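Local coordinates for Non-structural maintenance of chromosomes element 4 (Xenopus laevis, PDB 7DG2), which is the kleisin subunit of the Smc5/6 complex, binds Nse1 and Nse3, and probably supports repair of DNA double-strand breaks by homologous recombination, at the interface of chains B and A. Coordinates in Å, arbitrary orientation; residue numbers count along the deposited sequence, not the author numbering. Chains: chain A, Non-structural maintenance of chromosomes element 4; chain B, MAGE domain-containing protein.

Contact 1: the interface of chains B and A. Residues chain B 189, 193-194; chain A 12, 15-16, 19, 54.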
ATOM      1  N   PHE B 189       3.325  13.957 -20.866  1.00 16.98           N
ATOM      2  CA  PHE B 189       4.433  13.118 -20.434  1.00 17.50           C
ATOM      3  C   PHE B 189       5.384  12.829 -21.587  1.00 17.64           C
ATOM      4  O   PHE B 189       6.601  12.989 -21.459  1.00 20.13           O
ATOM      5  CB  PHE B 189       3.887  11.813 -19.847  1.00 18.76           C
ATOM      6  CG  PHE B 189       4.942  10.786 -19.577  1.00 18.28           C
ATOM      7  CD1 PHE B 189       5.625  10.779 -18.369  1.00 20.48           C
ATOM      8  CD2 PHE B 189       5.249   9.818 -20.526  1.00 20.87           C
ATOM      9  CE1 PHE B 189       6.601   9.827 -18.114  1.00 20.74           C
ATOM     10  CE2 PHE B 189       6.225   8.873 -20.282  1.00 19.11           C
ATOM     11  CZ  PHE B 189       6.901   8.876 -19.073  1.00 21.06           C
ATOM     12  N   ILE B 193       9.372  13.959 -21.777  1.00 20.06           N
ATOM     13  CA  ILE B 193      10.479  13.024 -21.956  1.00 21.97           C
ATOM     14  C   ILE B 193      11.339  13.424 -23.148  1.00 21.68           C
ATOM     15  O   ILE B 193      12.571  13.335 -23.103  1.00 23.75           O
ATOM     16  CB  ILE B 193       9.931  11.592 -22.110  1.00 22.19           C
ATOM     17  CG1 ILE B 193       9.323  11.126 -20.783  1.00 21.89           C
ATOM     18  CG2 ILE B 193      11.016  10.640 -22.585  1.00 24.05           C
ATOM     19  CD1 ILE B 193      10.333  11.050 -19.649  1.00 23.06           C
ATOM     20  N   GLN B 194      10.710  13.866 -24.231  1.00 20.44           N
ATOM     21  CA  GLN B 194      11.440  14.149 -25.459  1.00 21.89           C
ATOM     22  C   GLN B 194      11.824  15.616 -25.602  1.00 23.86           C
ATOM     23  O   GLN B 194      12.283  16.023 -26.675  1.00 24.61           O
ATOM     24  CB  GLN B 194      10.626  13.674 -26.663  1.00 24.47           C
ATOM     25  CG  GLN B 194      10.321  12.183 -26.603  1.00 24.65           C
ATOM     26  CD  GLN B 194      10.280  11.544 -27.977  1.00 27.53           C
ATOM     27  OE1 GLN B 194      11.315  11.189 -28.540  1.00 30.93           O
ATOM     28  NE2 GLN B 194       9.085  11.404 -28.526  1.00 27.21           N
TER
ATOM     29  N   PHE A  12      11.878   7.825 -28.899  1.00 28.17           N
ATOM     30  CA  PHE A  12      11.223   7.786 -27.596  1.00 28.20           C
ATOM     31  C   PHE A  12      12.010   6.944 -26.599  1.00 27.81           C
ATOM     32  O   PHE A  12      12.266   7.386 -25.476  1.00 25.36           O
ATOM     33  CB  PHE A  12       9.800   7.254 -27.761  1.00 28.06           C
ATOM     34  CG  PHE A  12       8.974   7.264 -26.497  1.00 24.32           C
ATOM     35  CD1 PHE A  12       8.872   8.405 -25.718  1.00 25.40           C
ATOM     36  CD2 PHE A  12       8.234   6.144 -26.139  1.00 23.90           C
ATOM     37  CE1 PHE A  12       8.083   8.416 -24.573  1.00 23.76           C
ATOM     38  CE2 PHE A  12       7.442   6.143 -24.999  1.00 23.22           C
ATOM     39  CZ  PHE A  12       7.369   7.284 -24.209  1.00 21.88           C
ATOM     40  N   ASP A  15      15.167   8.656 -25.463  1.00 27.68           N
ATOM     41  CA  ASP A  15      14.947   9.727 -24.497  1.00 25.00           C
ATOM     42  C   ASP A  15      14.520   9.185 -23.138  1.00 27.37           C
ATOM     43  O   ASP A  15      14.866   9.774 -22.105  1.00 25.81           O
ATOM     44  CB  ASP A  15      13.917  10.714 -25.043  1.00 27.40           C
ATOM     45  CG  ASP A  15      14.456  11.535 -26.215  1.00 32.12           C
ATOM     46  OD1 ASP A  15      15.692  11.697 -26.313  1.00 33.98           O
ATOM     47  OD2 ASP A  15      13.650  12.013 -27.038  1.00 28.70           O
ATOM     48  N   LEU A  16      13.785   8.067 -23.111  1.00 23.51           N
ATOM     49  CA  LEU A  16      13.442   7.444 -21.834  1.00 22.66           C
ATOM     50  C   LEU A  16      14.696   6.983 -21.104  1.00 26.28           C
ATOM     51  O   LEU A  16      14.842   7.202 -19.897  1.00 27.02           O
ATOM     52  CB  LEU A  16      12.484   6.267 -22.048  1.00 22.66           C
ATOM     53  CG  LEU A  16      11.041   6.608 -22.430  1.00 23.92           C
ATOM     54  CD1 LEU A  16      10.301   5.380 -23.002  1.00 21.24           C
ATOM     55  CD2 LEU A  16      10.306   7.146 -21.216  1.00 21.04           C
ATOM     56  N   PHE A  19      16.431   9.877 -19.536  1.00 31.95           N
ATOM     57  CA  PHE A  19      15.703  10.320 -18.352  1.00 30.24           C
ATOM     58  C   PHE A  19      15.909   9.348 -17.198  1.00 30.38           C
ATOM     59  O   PHE A  19      15.996   9.756 -16.032  1.00 34.25           O
ATOM     60  CB  PHE A  19      14.217  10.475 -18.699  1.00 28.15           C
ATOM     61  CG  PHE A  19      13.385  11.089 -17.603  1.00 30.57           C
ATOM     62  CD1 PHE A  19      13.266  12.467 -17.489  1.00 31.81           C
ATOM     63  CD2 PHE A  19      12.709  10.288 -16.697  1.00 30.80           C
ATOM     64  CE1 PHE A  19      12.498  13.034 -16.481  1.00 33.64           C
ATOM     65  CE2 PHE A  19      11.940  10.847 -15.686  1.00 33.29           C
ATOM     66  CZ  PHE A  19      11.833  12.224 -15.579  1.00 33.36           C
ATOM     67  N   LEU A  54      11.297   6.696 -13.328  1.00 29.68           N
ATOM     68  CA  LEU A  54      10.284   6.896 -14.357  1.00 24.52           C
ATOM     69  C   LEU A  54       8.882   6.834 -13.768  1.00 23.80           C
ATOM     70  O   LEU A  54       8.026   7.664 -14.089  1.00 20.35           O
ATOM     71  CB  LEU A  54      10.465   5.846 -15.459  1.00 23.53           C
ATOM     72  CG  LEU A  54       9.690   6.056 -16.759  1.00 23.46           C
ATOM     73  CD1 LEU A  54      10.099   7.379 -17.379  1.00 24.61           C
ATOM     74  CD2 LEU A  54       9.958   4.913 -17.732  1.00 22.97           C
TER
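B:Ile193, the last residue of helix 183-193, faces A:Asp15, A:Leu16 and A:Phe19 on helix 9-20 with helical backbone angles on both sides, while B:Gln194 has already left the helix. The isoleucine has the most surface buried here and uses both branches. Its CD1 lies over one face of the A:Phe19 ring, offset toward the rim, and comes 3.7 Å from ring atom CG of A:Phe19. The two side chains cross at about a right angle. The other branch drops onto helix 9-20. With chi1 at -68° to CG1, CG2 of B:Ile193 points away from the backbone N and sits 3.8 Å from both A:Leu16 CD2 and A:Asp15 CB. B:Phe189, one helical turn earlier, carries B:Ile193 CG1 over one of its faces, which backs the isoleucine from its own chain. The phenylalanine meets helix 50-59 at its edge, with CZ of B:Phe189 3.9 Å from A:Leu54 CD1, in the ring plane. At the helix end, B:Gln194 OE1 is modelled 2.9 Å from A:Asp15 OD2. Both oxygens would be acceptors, so this pair is a clash and the assigned amide orientation is doubtful. A flipped amide might point an N-H at the carboxylate, but would turn NE2 toward the backbone N of A:Phe12. Helix 9-20 falls in the Nse3-binding region of this Nse4 fragment and is held here against the MAGE protein, mainly by apolar contact.

Contact 2: the interface of chains B and A. Residues chain B 99, 102-103, 106, 155, 181; chain A 58, 61-62.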
ATOM      1  N   LEU B  99       3.980   1.583 -12.742  1.00 18.36           N
ATOM      2  CA  LEU B  99       3.309   2.673 -13.440  1.00 18.15           C
ATOM      3  C   LEU B  99       4.217   3.300 -14.486  1.00 18.49           C
ATOM      4  O   LEU B  99       3.734   3.754 -15.530  1.00 17.63           O
ATOM      5  CB  LEU B  99       2.831   3.741 -12.445  1.00 20.59           C
ATOM      6  CG  LEU B  99       1.840   4.728 -13.051  1.00 24.67           C
ATOM      7  CD1 LEU B  99       0.493   4.037 -13.264  1.00 24.13           C
ATOM      8  CD2 LEU B  99       1.684   5.935 -12.175  1.00 25.35           C
ATOM      9  N   LEU B 102       3.752   0.972 -17.397  1.00 18.37           N
ATOM     10  CA  LEU B 102       2.440   1.159 -18.003  1.00 17.88           C
ATOM     11  C   LEU B 102       2.380   2.453 -18.795  1.00 19.08           C
ATOM     12  O   LEU B 102       1.812   2.492 -19.896  1.00 17.50           O
ATOM     13  CB  LEU B 102       1.352   1.140 -16.928  1.00 17.86           C
ATOM     14  CG  LEU B 102      -0.041   1.538 -17.434  1.00 19.05           C
ATOM     15  CD1 LEU B 102      -0.578   0.493 -18.403  1.00 17.20           C
ATOM     16  CD2 LEU B 102      -0.964   1.695 -16.242  1.00 19.34           C
ATOM     17  N   MET B 103       2.966   3.528 -18.262  1.00 16.68           N
ATOM     18  CA  MET B 103       2.884   4.808 -18.958  1.00 18.32           C
ATOM     19  C   MET B 103       3.594   4.752 -20.307  1.00 18.60           C
ATOM     20  O   MET B 103       3.144   5.360 -21.287  1.00 20.24           O
ATOM     21  CB  MET B 103       3.481   5.911 -18.087  1.00 16.12           C
ATOM     22  CG  MET B 103       3.598   7.258 -18.791  1.00 20.21           C
ATOM     23  SD  MET B 103       2.000   7.975 -19.217  1.00 21.79           S
ATOM     24  CE  MET B 103       1.814   9.192 -17.896  1.00 19.67           C
ATOM     25  N   LEU B 106       1.118   2.908 -22.552  1.00 17.25           N
ATOM     26  CA  LEU B 106       0.016   3.798 -22.915  1.00 17.54           C
ATOM     27  C   LEU B 106       0.473   4.852 -23.914  1.00 17.96           C
ATOM     28  O   LEU B 106      -0.294   5.264 -24.793  1.00 18.60           O
ATOM     29  CB  LEU B 106      -0.554   4.487 -21.668  1.00 15.84           C
ATOM     30  CG  LEU B 106      -1.276   3.600 -20.640  1.00 16.76           C
ATOM     31  CD1 LEU B 106      -1.634   4.425 -19.405  1.00 15.55           C
ATOM     32  CD2 LEU B 106      -2.536   2.997 -21.233  1.00 17.04           C
ATOM     33  N   TYR B 155      -6.343  -1.410 -17.052  1.00 17.65           N
ATOM     34  CA  TYR B 155      -5.476  -0.385 -17.624  1.00 18.34           C
ATOM     35  C   TYR B 155      -5.309  -0.576 -19.122  1.00 17.93           C
ATOM     36  O   TYR B 155      -5.168   0.400 -19.859  1.00 18.72           O
ATOM     37  CB  TYR B 155      -4.099  -0.401 -16.966  1.00 17.61           C
ATOM     38  CG  TYR B 155      -4.025   0.300 -15.632  1.00 17.67           C
ATOM     39  CD1 TYR B 155      -4.321   1.651 -15.521  1.00 16.33           C
ATOM     40  CD2 TYR B 155      -3.600  -0.383 -14.494  1.00 18.39           C
ATOM     41  CE1 TYR B 155      -4.218   2.309 -14.298  1.00 18.02           C
ATOM     42  CE2 TYR B 155      -3.508   0.251 -13.276  1.00 17.78           C
ATOM     43  CZ  TYR B 155      -3.804   1.592 -13.185  1.00 19.27           C
ATOM     44  OH  TYR B 155      -3.715   2.208 -11.957  1.00 21.31           O
ATOM     45  N   THR B 181      -6.029   8.649 -16.084  1.00 17.74           N
ATOM     46  CA  THR B 181      -5.215   9.634 -16.804  1.00 17.49           C
ATOM     47  C   THR B 181      -6.038  10.121 -17.998  1.00 19.39           C
ATOM     48  O   THR B 181      -7.266   9.989 -18.036  1.00 19.29           O
ATOM     49  CB  THR B 181      -3.827   9.044 -17.150  1.00 19.69           C
ATOM     50  OG1 THR B 181      -2.947  10.086 -17.600  1.00 18.84           O
ATOM     51  CG2 THR B 181      -3.904   7.947 -18.220  1.00 19.47           C
TER
ATOM     52  N   ALA A  58       5.738   9.440 -13.787  1.00 19.73           N
ATOM     53  CA  ALA A  58       4.453   9.041 -14.358  1.00 18.09           C
ATOM     54  C   ALA A  58       3.282   9.223 -13.390  1.00 21.18           C
ATOM     55  O   ALA A  58       2.168   9.521 -13.828  1.00 18.24           O
ATOM     56  CB  ALA A  58       4.548   7.585 -14.822  1.00 19.50           C
ATOM     57  N   TYR A  61       0.858  12.150 -13.517  1.00 21.68           N
ATOM     58  CA  TYR A  61      -0.085  12.220 -14.622  1.00 20.88           C
ATOM     59  C   TYR A  61      -1.308  11.345 -14.405  1.00 21.05           C
ATOM     60  O   TYR A  61      -2.210  11.351 -15.248  1.00 22.14           O
ATOM     61  CB  TYR A  61       0.605  11.815 -15.926  1.00 20.20           C
ATOM     62  CG  TYR A  61       1.796  12.674 -16.258  1.00 14.94           C
ATOM     63  CD1 TYR A  61       3.034  12.428 -15.686  1.00 18.27           C
ATOM     64  CD2 TYR A  61       1.685  13.729 -17.143  1.00 18.26           C
ATOM     65  CE1 TYR A  61       4.132  13.223 -15.977  1.00 18.26           C
ATOM     66  CE2 TYR A  61       2.784  14.523 -17.448  1.00 17.59           C
ATOM     67  CZ  TYR A  61       3.996  14.260 -16.871  1.00 17.88           C
ATOM     68  OH  TYR A  61       5.082  15.063 -17.166  1.00 22.99           O
ATOM     69  N   PHE A  62      -1.350  10.593 -13.309  1.00 19.77           N
ATOM     70  CA  PHE A  62      -2.461   9.714 -12.982  1.00 22.15           C
ATOM     71  C   PHE A  62      -3.201  10.245 -11.760  1.00 24.05           C
ATOM     72  O   PHE A  62      -2.679  11.064 -10.999  1.00 24.99           O
ATOM     73  CB  PHE A  62      -1.977   8.290 -12.706  1.00 19.17           C
ATOM     74  CG  PHE A  62      -1.683   7.490 -13.947  1.00 21.39           C
ATOM     75  CD1 PHE A  62      -0.597   7.797 -14.745  1.00 25.42           C
ATOM     76  CD2 PHE A  62      -2.486   6.421 -14.303  1.00 22.63           C
ATOM     77  CE1 PHE A  62      -0.322   7.060 -15.888  1.00 27.34           C
ATOM     78  CE2 PHE A  62      -2.211   5.681 -15.440  1.00 20.47           C
ATOM     79  CZ  PHE A  62      -1.128   5.996 -16.226  1.00 22.45           C
TER
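A:Phe62 is gripped by chain B on both faces of its ring and at its far end. On one face, B:Leu99 CD1 stands over the ring centre, 3.8 Å from the centroid of A:Phe62. On the opposite face, B:Thr181 CB also lies over the centre, 3.9 Å from the same A:Phe62 centroid. B:Leu106 and A:Phe62 point toward each other, with CD1 of B:Leu106 3.6 Å from A:Phe62 CZ at the ring's far end. B:Met103 closes one flank. Its chain bends at chi2 (65°) and again at chi3 (101°), which brings the methyl CE back to 3.6 Å from A:Phe62 CE1. That same B:Met103 CE touches A:Tyr61 CB at 3.5 Å, so one methyl serves two neighbouring residues. Nearer its backbone, B:Met103 CB packs on the A:Ala58 methyl, CB, at 3.8 Å. B:Thr181 adds a polar tie: its hydroxyl OG1 donates a hydrogen bond to the backbone O of A:Tyr61, 2.8 Å away. This donor stands above the carbonyl plane, 39° out of it. The bond is likely to steady the backbone just ahead of the phenylalanine. With the A:Phe62 ring cut back to an alanine here, a gap would probably open between B:Leu99 and B:Thr181, and B:Leu106 CD1 and B:Met103 CE would lose the ring they pack on. The site is an apolar pocket of the MAGE domain that takes in an aromatic residue shortly after helix 50-59 and so fastens this stretch of Nse4.

Contact 3: the interface of chains B and A. Residues chain B 129; chain A 22, 44-46.
B:Arg129, in the MAGE homology domain, reaches to the backbone of A:Gly44, A:Tyr45 and A:Leu46 in a loop of the kleisin subunit, Nse4. It has 81 Å² buried, the most in this patch. Its backbone has a positive phi of 68°, in the left-handed helical region. From CG to NE the side chain is fully extended, with chi2 at -180°. This carries the guanidinium to the A:Gly44 to A:Leu46 segment, which it meets mostly with its two terminal nitrogens. NH2 of B:Arg129 gives a weak hydrogen bond to the backbone O of A:Gly44, 3.3 Å away. The angle at the hydrogen is 157°, so the bond is long but not badly bent. The other terminal nitrogen, NH1 of B:Arg129, lies against the next residue, 3.3 Å from the alpha carbon CA of A:Tyr45. It is 3.6 Å from the backbone N of A:Leu46, but both atoms are donors and no bond forms. A:Tyr45 CB sits at the edge of the guanidinium, in its plane, 3.9 Å from B:Arg129 NH1. Chain B hides 21 Å² of A:Leu46. The backbone O of A:Leu22 faces the guanidinium at 4.3 Å from B:Arg129 NH2, too far for a bond, though its partial negative charge may favour the cation. A:Leu22 and A:Gly44 flank the stretch of chain A that is not modelled.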
ATOM      1  N   ARG B 129      15.386  -2.965 -22.432  1.00 31.54           N
ATOM      2  CA  ARG B 129      15.981  -4.149 -21.806  1.00 32.45           C
ATOM      3  C   ARG B 129      14.926  -5.011 -21.116  1.00 28.80           C
ATOM      4  O   ARG B 129      15.157  -5.572 -20.043  1.00 32.31           O
ATOM      5  CB  ARG B 129      17.113  -3.760 -20.851  1.00 35.05           C
ATOM      6  CG  ARG B 129      18.157  -2.902 -21.564  1.00 39.57           C
ATOM      7  CD  ARG B 129      19.322  -2.478 -20.691  1.00 48.50           C
ATOM      8  NE  ARG B 129      20.113  -1.446 -21.360  1.00 54.43           N
ATOM      9  CZ  ARG B 129      21.236  -0.924 -20.876  1.00 58.65           C
ATOM     10  NH1 ARG B 129      21.715  -1.340 -19.711  1.00 58.21           N
ATOM     11  NH2 ARG B 129      21.879   0.015 -21.559  1.00 58.63           N
TER
ATOM     12  N   LEU A  22      20.819   6.879 -18.300  1.00 45.51           N
ATOM     13  CA  LEU A  22      21.768   6.248 -19.222  1.00 49.03           C
ATOM     14  C   LEU A  22      21.752   4.732 -19.070  1.00 48.08           C
ATOM     15  O   LEU A  22      21.625   4.007 -20.058  1.00 51.67           O
ATOM     16  CB  LEU A  22      23.185   6.830 -19.020  1.00 52.04           C
ATOM     17  CG  LEU A  22      24.525   6.073 -18.859  1.00 57.13           C
ATOM     18  CD1 LEU A  22      24.645   5.308 -17.533  1.00 55.17           C
ATOM     19  CD2 LEU A  22      24.881   5.174 -20.052  1.00 60.07           C
ATOM     20  N   GLY A  44      27.984   0.927 -19.861  1.00 71.09           N
ATOM     21  CA  GLY A  44      26.815   1.787 -19.794  1.00 70.34           C
ATOM     22  C   GLY A  44      25.534   1.024 -19.514  1.00 68.82           C
ATOM     23  O   GLY A  44      24.951   0.415 -20.415  1.00 67.01           O
ATOM     24  N   TYR A  45      25.093   1.058 -18.258  1.00 68.40           N
ATOM     25  CA  TYR A  45      23.914   0.330 -17.814  1.00 66.18           C
ATOM     26  C   TYR A  45      22.966   1.290 -17.103  1.00 59.36           C
ATOM     27  O   TYR A  45      23.299   2.449 -16.835  1.00 55.00           O
ATOM     28  CB  TYR A  45      24.298  -0.841 -16.896  1.00 68.48           C
ATOM     29  CG  TYR A  45      25.407  -1.719 -17.453  1.00 76.31           C
ATOM     30  CD1 TYR A  45      26.746  -1.422 -17.212  1.00 76.19           C
ATOM     31  CD2 TYR A  45      25.115  -2.844 -18.221  1.00 76.63           C
ATOM     32  CE1 TYR A  45      27.763  -2.220 -17.720  1.00 78.01           C
ATOM     33  CE2 TYR A  45      26.125  -3.648 -18.731  1.00 78.51           C
ATOM     34  CZ  TYR A  45      27.446  -3.331 -18.478  1.00 79.85           C
ATOM     35  OH  TYR A  45      28.451  -4.128 -18.984  1.00 79.77           O
ATOM     36  N   LEU A  46      21.764   0.794 -16.806  1.00 58.71           N
ATOM     37  CA  LEU A  46      20.705   1.537 -16.129  1.00 54.36           C
ATOM     38  C   LEU A  46      20.905   1.507 -14.618  1.00 52.12           C
ATOM     39  O   LEU A  46      21.179   0.444 -14.050  1.00 56.76           O
ATOM     40  CB  LEU A  46      19.336   0.954 -16.457  1.00 52.90           C
ATOM     41  CG  LEU A  46      18.714   1.349 -17.790  1.00 50.45           C
ATOM     42  CD1 LEU A  46      17.470   0.523 -18.033  1.00 48.83           C
ATOM     43  CD2 LEU A  46      18.390   2.831 -17.787  1.00 43.64           C
TER

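Contact 1 lies between the other two. Its C-alpha centre is about 13 Å from that of contact 2 and about 14 Å from that of contact 3, whereas contacts 2 and 3 are about 22 Å apart. Contacts 1 and 2 share helix 50-59 of chain A, through A:Leu54 and A:Ala58. On chain B they use different helices, 183-193 and 94-111. Contact 3 brings B:Arg129 to the segment leading into helix 50-59, near the chain end after helix 9-20. Together they hold the two Nse4 helices modelled here on one MAGE protein chain, in keeping with Nse4 being shaped by the Nse1 and Nse3 dimer.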